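Local coordinates for protein pks18 (Mycobacterium tuberculosis, PDB 1TED) that probably extends medium- and long-chain acyl-CoA starters with malonyl-CoA to make tri- and tetraketide alpha-pyrones, as a homodimeric type III polyketide synthase, at residues R105-F109 with L204-V210. Numbering follows the deposited sequence.
With MYR (myristic acid), chain E.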
loop_
_atom_site.group_PDB
_atom_site.type_symbol
_atom_site.label_atom_id
_atom_site.label_comp_id
_atom_site.label_asym_id
_atom_site.label_seq_id
_atom_site.Cartn_x
_atom_site.Cartn_y
_atom_site.Cartn_z
ATOM N N ARG A 105 -2.267 19.844 -3.748
ATOM C CA ARG A 105 -3.505 19.085 -3.614
ATOM C C ARG A 105 -3.348 17.914 -2.636
ATOM O O ARG A 105 -4.311 17.525 -1.966
ATOM C CB ARG A 105 -3.968 18.595 -4.993
ATOM C CG ARG A 105 -4.485 19.704 -5.931
ATOM C CD ARG A 105 -4.593 19.178 -7.362
ATOM N NE ARG A 105 -5.100 20.145 -8.333
ATOM C CZ ARG A 105 -6.385 20.318 -8.631
ATOM N NH1 ARG A 105 -7.321 19.595 -8.030
ATOM N NH2 ARG A 105 -6.731 21.198 -9.561
ATOM N N MET A 106 -2.140 17.356 -2.542
ATOM C CA MET A 106 -1.879 16.265 -1.609
ATOM C C MET A 106 -1.840 16.870 -0.196
ATOM O O MET A 106 -2.219 16.222 0.787
ATOM C CB MET A 106 -0.546 15.591 -1.935
ATOM C CG MET A 106 -0.415 15.138 -3.384
ATOM S SD MET A 106 -1.545 13.803 -3.825
ATOM C CE MET A 106 -3.018 14.746 -4.414
ATOM N N HIS A 107 -1.353 18.107 -0.090
ATOM C CA HIS A 107 -1.343 18.792 1.198
ATOM C C HIS A 107 -2.811 19.083 1.494
ATOM O O HIS A 107 -3.269 18.960 2.632
ATOM C CB HIS A 107 -0.541 20.103 1.135
ATOM C CG HIS A 107 0.929 19.922 1.365
ATOM N ND1 HIS A 107 1.441 19.423 2.545
ATOM C CD2 HIS A 107 1.994 20.147 0.559
ATOM C CE1 HIS A 107 2.758 19.344 2.455
ATOM N NE2 HIS A 107 3.119 19.776 1.260
ATOM N N LEU A 108 -3.562 19.456 0.466
ATOM C CA LEU A 108 -4.980 19.716 0.675
ATOM C C LEU A 108 -5.637 18.431 1.162
ATOM O O LEU A 108 -6.520 18.459 2.022
ATOM C CB LEU A 108 -5.656 20.180 -0.615
ATOM C CG LEU A 108 -6.145 21.633 -0.643
ATOM C CD1 LEU A 108 -7.020 21.833 -1.879
ATOM C CD2 LEU A 108 -6.943 21.960 0.620
ATOM N N PHE A 109 -5.197 17.302 0.614
ATOM C CA PHE A 109 -5.738 16.006 1.008
ATOM C C PHE A 109 -5.443 15.770 2.485
ATOM O O PHE A 109 -6.336 15.455 3.271
ATOM C CB PHE A 109 -5.104 14.883 0.171
ATOM C CG PHE A 109 -5.362 13.496 0.713
ATOM C CD1 PHE A 109 -6.504 12.788 0.351
ATOM C CD2 PHE A 109 -4.472 12.911 1.619
ATOM C CE1 PHE A 109 -6.757 11.518 0.882
ATOM C CE2 PHE A 109 -4.717 11.652 2.151
ATOM C CZ PHE A 109 -5.860 10.952 1.783
ATOM N N LEU A 204 -10.806 11.288 -0.682
ATOM C CA LEU A 204 -11.082 12.699 -0.911
ATOM C C LEU A 204 -10.916 13.070 -2.374
ATOM O O LEU A 204 -9.883 13.612 -2.779
ATOM C CB LEU A 204 -10.146 13.559 -0.060
ATOM C CG LEU A 204 -10.665 13.991 1.310
ATOM C CD1 LEU A 204 -11.293 12.822 2.024
ATOM C CD2 LEU A 204 -9.512 14.585 2.120
ATOM N N CYS A 205 -11.944 12.777 -3.162
ATOM C CA CYS A 205 -11.936 13.075 -4.586
ATOM C C CYS A 205 -12.006 14.580 -4.874
ATOM O O CYS A 205 -11.280 15.081 -5.730
ATOM C CB CYS A 205 -13.111 12.363 -5.275
ATOM S SG CYS A 205 -13.076 10.549 -5.200
ATOM N N SER A 206 -12.881 15.289 -4.159
ATOM C CA SER A 206 -13.065 16.729 -4.355
ATOM C C SER A 206 -11.741 17.483 -4.409
ATOM O O SER A 206 -11.626 18.517 -5.063
ATOM C CB SER A 206 -13.962 17.314 -3.245
ATOM O OG SER A 206 -13.334 17.320 -1.968
ATOM N N VAL A 207 -10.742 16.944 -3.725
ATOM C CA VAL A 207 -9.422 17.542 -3.676
ATOM C C VAL A 207 -8.685 17.456 -5.013
ATOM O O VAL A 207 -7.731 18.200 -5.248
ATOM C CB VAL A 207 -8.594 16.876 -2.548
ATOM C CG1 VAL A 207 -7.131 16.848 -2.889
ATOM C CG2 VAL A 207 -8.798 17.640 -1.267
ATOM N N ASN A 208 -9.132 16.569 -5.897
ATOM C CA ASN A 208 -8.477 16.418 -7.192
ATOM C C ASN A 208 -9.293 16.975 -8.357
ATOM O O ASN A 208 -8.988 16.702 -9.517
ATOM C CB ASN A 208 -8.146 14.942 -7.463
ATOM C CG ASN A 208 -7.119 14.374 -6.484
ATOM O OD1 ASN A 208 -7.472 13.837 -5.431
ATOM N ND2 ASN A 208 -5.843 14.499 -6.829
ATOM N N ALA A 209 -10.323 17.759 -8.051
ATOM C CA ALA A 209 -11.172 18.352 -9.091
ATOM C C ALA A 209 -10.358 19.152 -10.115
ATOM O O ALA A 209 -9.484 19.945 -9.750
ATOM C CB ALA A 209 -12.216 19.248 -8.451
ATOM N N VAL A 210 -10.654 18.953 -11.396
ATOM C CA VAL A 210 -9.937 19.654 -12.457
ATOM C C VAL A 210 -10.872 20.182 -13.550
ATOM O O VAL A 210 -10.624 21.240 -14.133
ATOM C CB VAL A 210 -8.866 18.728 -13.090
ATOM C CG1 VAL A 210 -8.270 19.376 -14.308
ATOM C CG2 VAL A 210 -7.761 18.453 -12.079
HETATM C C1 MYR E . -17.684 18.342 -8.691
HETATM O O1 MYR E . -18.654 18.682 -8.017
HETATM O O2 MYR E . -17.772 18.349 -9.920
HETATM C C2 MYR E . -16.380 17.917 -8.014
HETATM C C3 MYR E . -16.112 16.426 -8.228
HETATM C C4 MYR E . -14.824 15.991 -7.525
HETATM C C5 MYR E . -14.524 14.511 -7.772
HETATM C C6 MYR E . -14.222 14.211 -9.242
HETATM C C7 MYR E . -12.892 14.809 -9.711
HETATM C C8 MYR E . -11.687 14.138 -9.047
HETATM C C9 MYR E . -11.584 12.659 -9.423
HETATM C C10 MYR E . -10.463 11.977 -8.639
HETATM C C11 MYR E . -10.399 10.483 -8.966
HETATM C C12 MYR E . -9.314 9.785 -8.145
HETATM C C13 MYR E . -9.314 8.282 -8.427
HETATM C C14 MYR E . -8.261 7.562 -7.583
#
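V207 sits at the apolar centre, where a loop of the thiolase fold, following strand 196-204, packs against helix 102-125. Compact and branched, its side chain reaches both R105 and F109, one helical turn apart: V207 CG1 lies 4.2 Å from F109 CB and 3.0 Å from R105 O, and V207 CG2 4.1 Å from L108 CB. Beside it the broad ring of F109 touches L204, F109 CD1 lying 3.7 Å from L204 CB. M106 starts away from the loop, but its flexible chain brings CE back to N208. The loop's other side meets the myristic acid, C205 O lying 3.5 Å from MYR C8, consistent with the helix backing the substrate tunnel. At the polar edge, the long R105, its NE hydrogen-bonded to T101 OG1, carries its guanidinium to loop carbonyls. R105 NH1 donates to V207 O (3.1 Å) and A209 O (2.8 Å), and R105 NH2 weakly to A209 O (3.0 Å), while V210 CG2 covers one guanidinium face, 3.9 Å from R105 NH2.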